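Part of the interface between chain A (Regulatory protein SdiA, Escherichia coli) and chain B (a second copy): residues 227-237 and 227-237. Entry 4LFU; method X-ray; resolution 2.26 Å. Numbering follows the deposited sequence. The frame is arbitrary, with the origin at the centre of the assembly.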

# COMPACT_ATOMS: atom_id res chain seq x y z
N LYS A 227 -18.06 15.68 9.60
CA LYS A 227 -17.96 14.23 9.39
C LYS A 227 -17.18 13.84 8.12
O LYS A 227 -16.60 12.75 8.05
N THR A 228 -17.19 14.72 7.12
CA THR A 228 -16.51 14.48 5.83
C THR A 228 -15.03 14.35 6.01
O THR A 228 -14.44 13.42 5.47
N GLN A 229 -14.44 15.28 6.76
CA GLN A 229 -13.01 15.24 7.09
C GLN A 229 -12.66 13.98 7.90
O GLN A 229 -11.63 13.35 7.68
N VAL A 230 -13.54 13.61 8.84
CA VAL A 230 -13.31 12.38 9.63
C VAL A 230 -13.33 11.14 8.76
O VAL A 230 -12.40 10.31 8.80
N ALA A 231 -14.37 11.00 7.95
CA ALA A 231 -14.49 9.87 7.05
C ALA A 231 -13.34 9.81 6.03
O ALA A 231 -12.81 8.74 5.75
N CYS A 232 -12.96 10.96 5.46
CA CYS A 232 -11.87 11.00 4.46
C CYS A 232 -10.52 10.68 5.04
O CYS A 232 -9.76 9.99 4.41
N TYR A 233 -10.23 11.19 6.23
CA TYR A 233 -9.00 10.85 6.93
C TYR A 233 -8.91 9.36 7.27
O TYR A 233 -7.87 8.71 7.03
N ALA A 234 -10.00 8.83 7.81
CA ALA A 234 -10.17 7.38 8.05
C ALA A 234 -10.01 6.51 6.79
O ALA A 234 -9.33 5.48 6.80
N ALA A 235 -10.69 6.92 5.72
CA ALA A 235 -10.61 6.26 4.43
C ALA A 235 -9.16 6.30 3.89
O ALA A 235 -8.65 5.26 3.43
N ALA A 236 -8.49 7.46 3.99
CA ALA A 236 -7.14 7.62 3.41
C ALA A 236 -6.06 6.78 4.09
O ALA A 236 -5.17 6.25 3.42
N THR A 237 -6.13 6.71 5.43
CA THR A 237 -5.13 6.02 6.22
C THR A 237 -5.45 4.55 6.42
O THR A 237 -4.64 3.80 6.96
N LYS B 227 -21.19 14.52 -2.09
CA LYS B 227 -19.75 14.77 -2.18
C LYS B 227 -18.90 13.92 -1.22
O LYS B 227 -17.73 13.66 -1.48
N THR B 228 -19.50 13.51 -0.10
CA THR B 228 -18.82 12.70 0.93
C THR B 228 -18.40 11.36 0.39
O THR B 228 -17.26 10.96 0.60
N GLN B 229 -19.32 10.69 -0.30
CA GLN B 229 -19.03 9.41 -0.96
C GLN B 229 -17.96 9.57 -2.04
O GLN B 229 -17.08 8.72 -2.18
N VAL B 230 -18.03 10.67 -2.80
CA VAL B 230 -17.00 10.93 -3.83
C VAL B 230 -15.62 11.13 -3.22
O VAL B 230 -14.65 10.49 -3.63
N ALA B 231 -15.55 12.01 -2.23
CA ALA B 231 -14.29 12.27 -1.54
C ALA B 231 -13.74 11.01 -0.85
O ALA B 231 -12.53 10.75 -0.90
N CYS B 232 -14.60 10.24 -0.19
CA CYS B 232 -14.15 9.02 0.52
C CYS B 232 -13.68 7.93 -0.41
O CYS B 232 -12.70 7.29 -0.12
N TYR B 233 -14.37 7.74 -1.52
CA TYR B 233 -13.94 6.79 -2.55
C TYR B 233 -12.58 7.17 -3.16
O TYR B 233 -11.67 6.33 -3.28
N ALA B 234 -12.46 8.45 -3.51
CA ALA B 234 -11.19 9.05 -3.96
C ALA B 234 -10.03 8.91 -2.95
O ALA B 234 -8.90 8.54 -3.31
N ALA B 235 -10.32 9.24 -1.70
CA ALA B 235 -9.38 9.11 -0.61
C ALA B 235 -8.95 7.64 -0.42
O ALA B 235 -7.75 7.35 -0.29
N ALA B 236 -9.93 6.70 -0.47
CA ALA B 236 -9.64 5.28 -0.20
C ALA B 236 -8.75 4.61 -1.25
O ALA B 236 -7.89 3.79 -0.92
N THR B 237 -9.01 4.94 -2.53
CA THR B 237 -8.33 4.32 -3.65
C THR B 237 -7.05 5.07 -4.03
O THR B 237 -6.29 4.60 -4.87

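Two copies of one helix pack side by side about an exact two-fold axis, running nearly parallel (22°) with their axes 7.3 Å apart at closest approach. So close an approach calls for small residues, and the inward-facing positions supply them.

The apolar contacts centre on cysteine and alanine. Cys A232 and Cys B232, whose CA-to-CB bonds point sideways, adopt rotamer m and bring SG to SG at 3.8 Å, a van der Waals contact rather than a disulfide. Each sulfur also rests on a methyl group: SG of Cys A232 lies 3.6 Å from CB of Ala B231, and the axis repeats this for Cys B232 and Ala A231. One turn on, Ala A235 and Ala B235 each point toward the other stretch, CB to CB 4.3 Å. Their methyls are short enough to let backbone meet backbone, so that Ala A235 O comes within 3.8 Å of Ala B236 CA.

The polar side chains add close packing, but no hydrogen bond crosses between the stretches. Thr A228 and Thr B228, both rotamer m, point inward and place their OG1 atoms 3.5 Å apart; small and beta-branched, threonine fills the space between helices whose CA atoms here lie 5.7 Å apart. Thr A237, rotamer p, points away and turns its hydroxyl back on its own helix, OG1 donating to Tyr A233 O at 2.8 Å. Tyr A233 also points away, its OH hydrogen-bonded elsewhere in the structure.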

# COMPACT_ATOMS: atom_id res chain seq x y z
CB LYS A 227 -19.36 13.62 9.35
CG LYS A 227 -20.23 14.06 8.17
CD LYS A 227 -21.70 13.75 8.39
CE LYS A 227 -22.43 13.63 7.05
NZ LYS A 227 -23.88 13.33 7.22
CB THR A 228 -16.79 15.59 4.76
OG1 THR A 228 -18.21 15.83 4.67
CG2 THR A 228 -16.26 15.15 3.38
CB GLN A 229 -12.51 16.51 7.84
CG GLN A 229 -10.99 16.40 8.09
CD GLN A 229 -10.39 17.44 9.02
OE1 GLN A 229 -10.16 18.58 8.62
NE2 GLN A 229 -10.08 17.04 10.25
CB VAL A 230 -14.32 12.20 10.77
CG1 VAL A 230 -13.98 10.95 11.58
CG2 VAL A 230 -14.33 13.41 11.63
CB ALA A 231 -15.85 9.90 6.34
CB CYS A 232 -11.81 12.35 3.75
SG CYS A 232 -13.19 12.56 2.67
CB TYR A 233 -8.84 11.72 8.19
CG TYR A 233 -8.13 13.04 7.93
CD1 TYR A 233 -8.61 13.94 6.99
CD2 TYR A 233 -6.98 13.39 8.65
CE1 TYR A 233 -7.97 15.16 6.77
CE2 TYR A 233 -6.33 14.62 8.43
CZ TYR A 233 -6.83 15.49 7.49
OH TYR A 233 -6.20 16.70 7.28
CB ALA A 234 -11.54 7.16 8.65
CB ALA A 235 -11.55 6.88 3.48
CB ALA A 236 -6.74 9.07 3.40
CB THR A 237 -4.98 6.67 7.60
OG1 THR A 237 -6.28 6.71 8.21
CG2 THR A 237 -4.43 8.08 7.49
CB LYS B 227 -19.48 16.26 -1.92
CG LYS B 227 -19.83 16.74 -0.51
CD LYS B 227 -19.92 18.26 -0.43
CE LYS B 227 -19.66 18.74 1.00
NZ LYS B 227 -19.74 20.22 1.12
CB THR B 228 -19.68 12.47 2.22
OG1 THR B 228 -20.21 13.72 2.68
CG2 THR B 228 -18.82 11.84 3.34
CB GLN B 229 -20.30 8.73 -1.56
CG GLN B 229 -19.91 7.36 -2.18
CD GLN B 229 -20.97 6.68 -3.02
OE1 GLN B 229 -21.90 6.08 -2.48
NE2 GLN B 229 -20.81 6.72 -4.34
CB VAL B 230 -17.33 12.14 -4.71
CG1 VAL B 230 -16.26 12.30 -5.79
CG2 VAL B 230 -18.68 11.98 -5.31
CB ALA B 231 -14.47 13.42 -0.54
CB CYS B 232 -15.24 8.46 1.42
SG CYS B 232 -15.50 9.51 2.82
CB TYR B 233 -15.01 6.63 -3.62
CG TYR B 233 -16.04 5.55 -3.31
CD1 TYR B 233 -16.78 5.59 -2.13
CD2 TYR B 233 -16.28 4.50 -4.20
CE1 TYR B 233 -17.74 4.61 -1.85
CE2 TYR B 233 -17.24 3.51 -3.92
CZ TYR B 233 -17.96 3.57 -2.75
OH TYR B 233 -18.91 2.61 -2.48
CB ALA B 234 -11.43 10.51 -4.25
CB ALA B 235 -9.96 9.66 0.64
CB ALA B 236 -10.91 4.50 -0.02
CB THR B 237 -9.23 4.26 -4.88
OG1 THR B 237 -9.70 5.58 -5.15
CG2 THR B 237 -10.40 3.34 -4.65